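Local coordinates for glycoprotein E (PDB 2GIY), which forms with gI a receptor for the Fc part of host IgG that is also required for cell-to-cell spread of the virus, this being its C-terminal ectodomain part, at residues 39-53 with 91-105. Residues are numbered along the deposited sequence; the frame is centred on the assembly and turned at random.
Sequences AHDDQTYSMDVVWLR and WTSRLAVRSYAGCSR
Ala39 packs its small CB on the backbone of Arg105 where residues 39-53 meet residues 91-105; strand 45-53 of the first runs antiparallel to strand 96-101 of the second in the sheet of an Ig V-like domain. In the turn that follows, one water accepts from the backbone N of Arg105 and donates to the carbonyls of Asp41 and Gln43. Tyr45 CG sits between backbone N and carbonyl carbon (chi1 66°), laying the ring against Cys103, whose CB stands 3.6 Å from the ring centroid; SG of Cys103 is disulfide-bonded to Cys112. A beta bulge, its extra residue between Tyr100 and Cys103, shifts the register by one. Flexible Met47 bends at chi3 (86°) to set CE 3.6 Å from the Tyr100 ring centroid, over the face, and Ile181 of the second subunit packs on both residues. On the other face the short Ser99 OG donates to Asp48 OD1 (2.8 Å), a polar pair suiting its partly exposed place, while branched Val50 and Val97 lie buried side by side. Trp51 opposes both Leu95 and Ala96, a classic bulge; its N donates almost straight to Ala96 O (179°). Branched Leu52 lays CD1 over the six-membered ring of Trp91, 3.6 Å from its centroid.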
loop_
_atom_site.group_PDB
_atom_site.type_symbol
_atom_site.label_atom_id
_atom_site.label_comp_id
_atom_site.label_asym_id
_atom_site.label_seq_id
_atom_site.Cartn_x
_atom_site.Cartn_y
_atom_site.Cartn_z
ATOM N N ALA A 39 -11.959 -9.529 3.323
ATOM C CA ALA A 39 -13.334 -9.301 2.883
ATOM C C ALA A 39 -14.095 -8.751 4.084
ATOM O O ALA A 39 -14.166 -9.400 5.123
ATOM C CB ALA A 39 -13.966 -10.604 2.404
ATOM N N HIS A 40 -14.664 -7.557 3.937
ATOM C CA HIS A 40 -15.387 -6.908 5.032
ATOM C C HIS A 40 -16.860 -7.291 5.148
ATOM O O HIS A 40 -17.518 -6.955 6.133
ATOM C CB HIS A 40 -15.246 -5.390 4.903
ATOM C CG HIS A 40 -13.824 -4.927 4.849
ATOM N ND1 HIS A 40 -12.925 -5.166 5.868
ATOM C CD2 HIS A 40 -13.132 -4.274 3.885
ATOM C CE1 HIS A 40 -11.743 -4.682 5.531
ATOM N NE2 HIS A 40 -11.841 -4.136 4.333
ATOM N N ASP A 41 -17.376 -7.988 4.143
ATOM C CA ASP A 41 -18.764 -8.433 4.158
ATOM C C ASP A 41 -18.823 -9.863 3.627
ATOM O O ASP A 41 -17.788 -10.504 3.438
ATOM C CB ASP A 41 -19.642 -7.514 3.301
ATOM C CG ASP A 41 -19.116 -7.349 1.888
ATOM O OD1 ASP A 41 -18.740 -8.366 1.269
ATOM O OD2 ASP A 41 -19.090 -6.201 1.389
ATOM N N ASP A 42 -20.028 -10.365 3.383
ATOM C CA ASP A 42 -20.178 -11.724 2.881
ATOM C C ASP A 42 -20.523 -11.798 1.403
ATOM O O ASP A 42 -21.027 -12.813 0.925
ATOM C CB ASP A 42 -21.229 -12.475 3.702
ATOM C CG ASP A 42 -20.768 -12.747 5.118
ATOM O OD1 ASP A 42 -19.714 -13.396 5.286
ATOM O OD2 ASP A 42 -21.455 -12.309 6.063
ATOM N N GLN A 43 -20.250 -10.722 0.677
ATOM C CA GLN A 43 -20.523 -10.696 -0.754
ATOM C C GLN A 43 -19.497 -11.558 -1.485
ATOM O O GLN A 43 -18.342 -11.659 -1.065
ATOM C CB GLN A 43 -20.466 -9.259 -1.282
ATOM C CG GLN A 43 -21.548 -8.355 -0.704
ATOM C CD GLN A 43 -22.945 -8.828 -1.059
ATOM O OE1 GLN A 43 -23.361 -8.754 -2.214
ATOM N NE2 GLN A 43 -23.674 -9.326 -0.066
ATOM N N THR A 44 -19.927 -12.182 -2.575
ATOM C CA THR A 44 -19.041 -13.027 -3.369
ATOM C C THR A 44 -18.258 -12.143 -4.335
ATOM O O THR A 44 -18.799 -11.183 -4.884
ATOM C CB THR A 44 -19.848 -14.057 -4.186
ATOM O OG1 THR A 44 -20.663 -14.832 -3.300
ATOM C CG2 THR A 44 -18.915 -14.990 -4.945
ATOM N N TYR A 45 -16.986 -12.459 -4.543
ATOM C CA TYR A 45 -16.176 -11.671 -5.457
ATOM C C TYR A 45 -15.223 -12.535 -6.264
ATOM O O TYR A 45 -14.990 -13.703 -5.941
ATOM C CB TYR A 45 -15.371 -10.605 -4.693
ATOM C CG TYR A 45 -14.309 -11.139 -3.745
ATOM C CD1 TYR A 45 -14.634 -11.540 -2.445
ATOM C CD2 TYR A 45 -12.970 -11.219 -4.141
ATOM C CE1 TYR A 45 -13.650 -12.003 -1.562
ATOM C CE2 TYR A 45 -11.981 -11.683 -3.267
ATOM C CZ TYR A 45 -12.328 -12.072 -1.982
ATOM O OH TYR A 45 -11.352 -12.536 -1.125
ATOM N N SER A 46 -14.686 -11.954 -7.332
ATOM C CA SER A 46 -13.713 -12.642 -8.166
ATOM C C SER A 46 -12.405 -11.895 -7.944
ATOM O O SER A 46 -12.410 -10.741 -7.519
ATOM C CB SER A 46 -14.108 -12.567 -9.642
ATOM O OG SER A 46 -14.025 -11.235 -10.122
ATOM N N MET A 47 -11.283 -12.551 -8.204
ATOM C CA MET A 47 -9.992 -11.899 -8.031
ATOM C C MET A 47 -9.035 -12.363 -9.107
ATOM O O MET A 47 -9.095 -13.512 -9.548
ATOM C CB MET A 47 -9.405 -12.208 -6.645
ATOM C CG MET A 47 -8.085 -11.501 -6.360
ATOM S SD MET A 47 -7.495 -11.709 -4.664
ATOM C CE MET A 47 -6.613 -13.269 -4.804
ATOM N N ASP A 48 -8.166 -11.457 -9.546
ATOM C CA ASP A 48 -7.167 -11.780 -10.551
ATOM C C ASP A 48 -5.831 -11.170 -10.139
ATOM O O ASP A 48 -5.750 -9.974 -9.863
ATOM C CB ASP A 48 -7.569 -11.221 -11.920
ATOM C CG ASP A 48 -8.882 -11.781 -12.420
ATOM O OD1 ASP A 48 -8.916 -12.972 -12.791
ATOM O OD2 ASP A 48 -9.878 -11.027 -12.439
ATOM N N VAL A 49 -4.792 -11.996 -10.066
ATOM C CA VAL A 49 -3.463 -11.499 -9.735
ATOM C C VAL A 49 -2.757 -11.513 -11.081
ATOM O O VAL A 49 -2.493 -12.570 -11.652
ATOM C CB VAL A 49 -2.744 -12.411 -8.727
ATOM C CG1 VAL A 49 -1.309 -11.930 -8.518
ATOM C CG2 VAL A 49 -3.502 -12.400 -7.398
ATOM N N VAL A 50 -2.461 -10.324 -11.589
ATOM C CA VAL A 50 -1.855 -10.187 -12.904
ATOM C C VAL A 50 -0.431 -9.675 -12.898
ATOM O O VAL A 50 -0.118 -8.703 -12.212
ATOM C CB VAL A 50 -2.695 -9.217 -13.783
ATOM C CG1 VAL A 50 -2.039 -9.032 -15.142
ATOM C CG2 VAL A 50 -4.115 -9.744 -13.939
ATOM N N TRP A 51 0.428 -10.336 -13.671
ATOM C CA TRP A 51 1.814 -9.915 -13.808
ATOM C C TRP A 51 1.974 -9.289 -15.185
ATOM O O TRP A 51 1.568 -9.871 -16.192
ATOM C CB TRP A 51 2.792 -11.094 -13.684
ATOM C CG TRP A 51 3.109 -11.470 -12.273
ATOM C CD1 TRP A 51 2.557 -12.491 -11.551
ATOM C CD2 TRP A 51 4.035 -10.812 -11.397
ATOM N NE1 TRP A 51 3.084 -12.509 -10.282
ATOM C CE2 TRP A 51 3.993 -11.490 -10.160
ATOM C CE3 TRP A 51 4.896 -9.715 -11.540
ATOM C CZ2 TRP A 51 4.778 -11.107 -9.063
ATOM C CZ3 TRP A 51 5.681 -9.330 -10.445
ATOM C CH2 TRP A 51 5.614 -10.027 -9.225
ATOM N N LEU A 52 2.554 -8.097 -15.216
ATOM C CA LEU A 52 2.794 -7.385 -16.464
ATOM C C LEU A 52 4.302 -7.196 -16.576
ATOM O O LEU A 52 4.977 -6.979 -15.569
ATOM C CB LEU A 52 2.096 -6.021 -16.442
ATOM C CG LEU A 52 0.587 -6.051 -16.196
ATOM C CD1 LEU A 52 0.057 -4.618 -16.123
ATOM C CD2 LEU A 52 -0.106 -6.834 -17.310
ATOM N N ARG A 53 4.826 -7.297 -17.794
ATOM C CA ARG A 53 6.258 -7.154 -18.051
ATOM C C ARG A 53 6.474 -6.020 -19.059
ATOM O O ARG A 53 5.808 -5.962 -20.091
ATOM C CB ARG A 53 6.809 -8.472 -18.617
ATOM C CG ARG A 53 8.310 -8.500 -18.886
ATOM C CD ARG A 53 8.726 -9.817 -19.550
ATOM N NE ARG A 53 7.985 -10.039 -20.791
ATOM C CZ ARG A 53 8.159 -11.071 -21.614
ATOM N NH1 ARG A 53 9.063 -12.008 -21.343
ATOM N NH2 ARG A 53 7.421 -11.167 -22.716
ATOM N N TRP A 91 -1.000 -1.978 -21.739
ATOM C CA TRP A 91 -0.476 -3.279 -22.101
ATOM C C TRP A 91 -1.439 -4.046 -22.988
ATOM O O TRP A 91 -2.609 -3.687 -23.127
ATOM C CB TRP A 91 -0.165 -4.085 -20.827
ATOM C CG TRP A 91 -1.355 -4.262 -19.924
ATOM C CD1 TRP A 91 -2.261 -5.281 -19.950
ATOM C CD2 TRP A 91 -1.793 -3.363 -18.897
ATOM N NE1 TRP A 91 -3.239 -5.076 -19.004
ATOM C CE2 TRP A 91 -2.974 -3.905 -18.342
ATOM C CE3 TRP A 91 -1.299 -2.153 -18.389
ATOM C CZ2 TRP A 91 -3.676 -3.274 -17.303
ATOM C CZ3 TRP A 91 -1.998 -1.525 -17.355
ATOM C CH2 TRP A 91 -3.173 -2.090 -16.826
ATOM N N THR A 92 -0.921 -5.094 -23.610
ATOM C CA THR A 92 -1.718 -5.952 -24.466
ATOM C C THR A 92 -1.614 -7.337 -23.841
ATOM O O THR A 92 -2.518 -7.770 -23.125
ATOM C CB THR A 92 -1.178 -5.957 -25.916
ATOM O OG1 THR A 92 0.230 -6.224 -25.911
ATOM C CG2 THR A 92 -1.431 -4.598 -26.577
ATOM N N SER A 93 -0.496 -8.014 -24.081
ATOM C CA SER A 93 -0.268 -9.338 -23.518
ATOM C C SER A 93 -0.003 -9.231 -22.015
ATOM O O SER A 93 0.635 -8.282 -21.557
ATOM C CB SER A 93 0.950 -9.997 -24.176
ATOM O OG SER A 93 0.747 -10.201 -25.562
ATOM N N ARG A 94 -0.506 -10.200 -21.257
ATOM C CA ARG A 94 -0.277 -10.251 -19.817
ATOM C C ARG A 94 0.672 -11.425 -19.601
ATOM O O ARG A 94 0.404 -12.533 -20.068
ATOM C CB ARG A 94 -1.592 -10.475 -19.066
ATOM C CG ARG A 94 -2.541 -9.291 -19.143
ATOM C CD ARG A 94 -3.876 -9.577 -18.473
ATOM N NE ARG A 94 -4.616 -10.634 -19.156
ATOM C CZ ARG A 94 -5.846 -11.017 -18.826
ATOM N NH1 ARG A 94 -6.480 -10.426 -17.821
ATOM N NH2 ARG A 94 -6.443 -11.992 -19.500
ATOM N N LEU A 95 1.783 -11.180 -18.913
ATOM C CA LEU A 95 2.785 -12.213 -18.665
ATOM C C LEU A 95 2.218 -13.435 -17.948
ATOM O O LEU A 95 2.512 -14.576 -18.305
ATOM C CB LEU A 95 3.946 -11.638 -17.839
ATOM C CG LEU A 95 5.073 -12.629 -17.516
ATOM C CD1 LEU A 95 5.823 -12.993 -18.793
ATOM C CD2 LEU A 95 6.026 -12.023 -16.497
ATOM N N ALA A 96 1.410 -13.192 -16.925
ATOM C CA ALA A 96 0.812 -14.282 -16.175
ATOM C C ALA A 96 -0.410 -13.784 -15.435
ATOM O O ALA A 96 -0.501 -12.604 -15.089
ATOM C CB ALA A 96 1.824 -14.859 -15.189
ATOM N N VAL A 97 -1.353 -14.688 -15.199
ATOM C CA VAL A 97 -2.574 -14.347 -14.489
ATOM C C VAL A 97 -3.060 -15.541 -13.679
ATOM O O VAL A 97 -3.175 -16.649 -14.206
ATOM C CB VAL A 97 -3.720 -13.968 -15.460
ATOM C CG1 VAL A 97 -4.972 -13.617 -14.667
ATOM C CG2 VAL A 97 -3.307 -12.799 -16.352
ATOM N N ARG A 98 -3.310 -15.324 -12.393
ATOM C CA ARG A 98 -3.855 -16.381 -11.554
ATOM C C ARG A 98 -5.235 -15.849 -11.188
ATOM O O ARG A 98 -5.361 -14.752 -10.621
ATOM C CB ARG A 98 -2.997 -16.616 -10.304
ATOM C CG ARG A 98 -3.299 -17.943 -9.618
ATOM C CD ARG A 98 -2.341 -18.252 -8.469
ATOM N NE ARG A 98 -1.093 -18.899 -8.885
ATOM C CZ ARG A 98 -1.003 -20.141 -9.361
ATOM N NH1 ARG A 98 -2.088 -20.888 -9.500
ATOM N NH2 ARG A 98 0.182 -20.654 -9.661
ATOM N N SER A 99 -6.271 -16.609 -11.536
ATOM C CA SER A 99 -7.639 -16.182 -11.280
ATOM C C SER A 99 -8.332 -16.966 -10.181
ATOM O O SER A 99 -8.050 -18.144 -9.968
ATOM C CB SER A 99 -8.455 -16.271 -12.570
ATOM O OG SER A 99 -7.863 -15.470 -13.580
ATOM N N TYR A 100 -9.242 -16.284 -9.493
ATOM C CA TYR A 100 -9.998 -16.862 -8.393
ATOM C C TYR A 100 -11.467 -16.531 -8.630
ATOM O O TYR A 100 -11.796 -15.436 -9.084
ATOM C CB TYR A 100 -9.542 -16.250 -7.059
ATOM C CG TYR A 100 -8.043 -16.288 -6.823
ATOM C CD1 TYR A 100 -7.171 -15.475 -7.561
ATOM C CD2 TYR A 100 -7.494 -17.144 -5.872
ATOM C CE1 TYR A 100 -5.791 -15.519 -7.352
ATOM C CE2 TYR A 100 -6.117 -17.199 -5.655
ATOM C CZ TYR A 100 -5.272 -16.385 -6.398
ATOM O OH TYR A 100 -3.919 -16.454 -6.183
ATOM N N ALA A 101 -12.353 -17.472 -8.325
ATOM C CA ALA A 101 -13.774 -17.237 -8.528
ATOM C C ALA A 101 -14.595 -17.791 -7.375
ATOM O O ALA A 101 -14.211 -18.785 -6.751
ATOM C CB ALA A 101 -14.219 -17.859 -9.844
ATOM N N GLY A 102 -15.723 -17.142 -7.101
ATOM C CA GLY A 102 -16.593 -17.572 -6.018
ATOM C C GLY A 102 -15.960 -17.328 -4.660
ATOM O O GLY A 102 -16.238 -18.040 -3.699
ATOM N N CYS A 103 -15.104 -16.316 -4.581
ATOM C CA CYS A 103 -14.423 -15.988 -3.333
ATOM C C CYS A 103 -15.344 -15.270 -2.358
ATOM O O CYS A 103 -16.301 -14.614 -2.760
ATOM C CB CYS A 103 -13.215 -15.089 -3.610
ATOM S SG CYS A 103 -12.034 -15.749 -4.824
ATOM N N SER A 104 -15.043 -15.394 -1.072
ATOM C CA SER A 104 -15.821 -14.722 -0.039
ATOM C C SER A 104 -15.071 -14.795 1.279
ATOM O O SER A 104 -14.038 -15.464 1.387
ATOM C CB SER A 104 -17.200 -15.369 0.120
ATOM O OG SER A 104 -17.087 -16.666 0.671
ATOM N N ARG A 105 -15.597 -14.099 2.280
ATOM C CA ARG A 105 -14.991 -14.083 3.601
ATOM C C ARG A 105 -14.800 -15.500 4.123
ATOM O O ARG A 105 -13.779 -15.803 4.745
ATOM C CB ARG A 105 -15.869 -13.283 4.568
ATOM C CG ARG A 105 -15.492 -13.443 6.032
ATOM C CD ARG A 105 -16.459 -12.693 6.940
ATOM N NE ARG A 105 -16.162 -11.265 7.013
ATOM C CZ ARG A 105 -15.096 -10.755 7.624
ATOM N NH1 ARG A 105 -14.223 -11.558 8.218
ATOM N NH2 ARG A 105 -14.907 -9.442 7.651
HETATM O O HOH W 1 -13.513 -6.486 8.350
HETATM O O HOH W 2 -17.216 -11.931 1.303
HETATM O O HOH W 3 -18.790 -15.375 3.299
HETATM O O HOH W 4 -12.054 -13.341 1.313
HETATM O O HOH W 5 2.887 -8.415 -19.724
#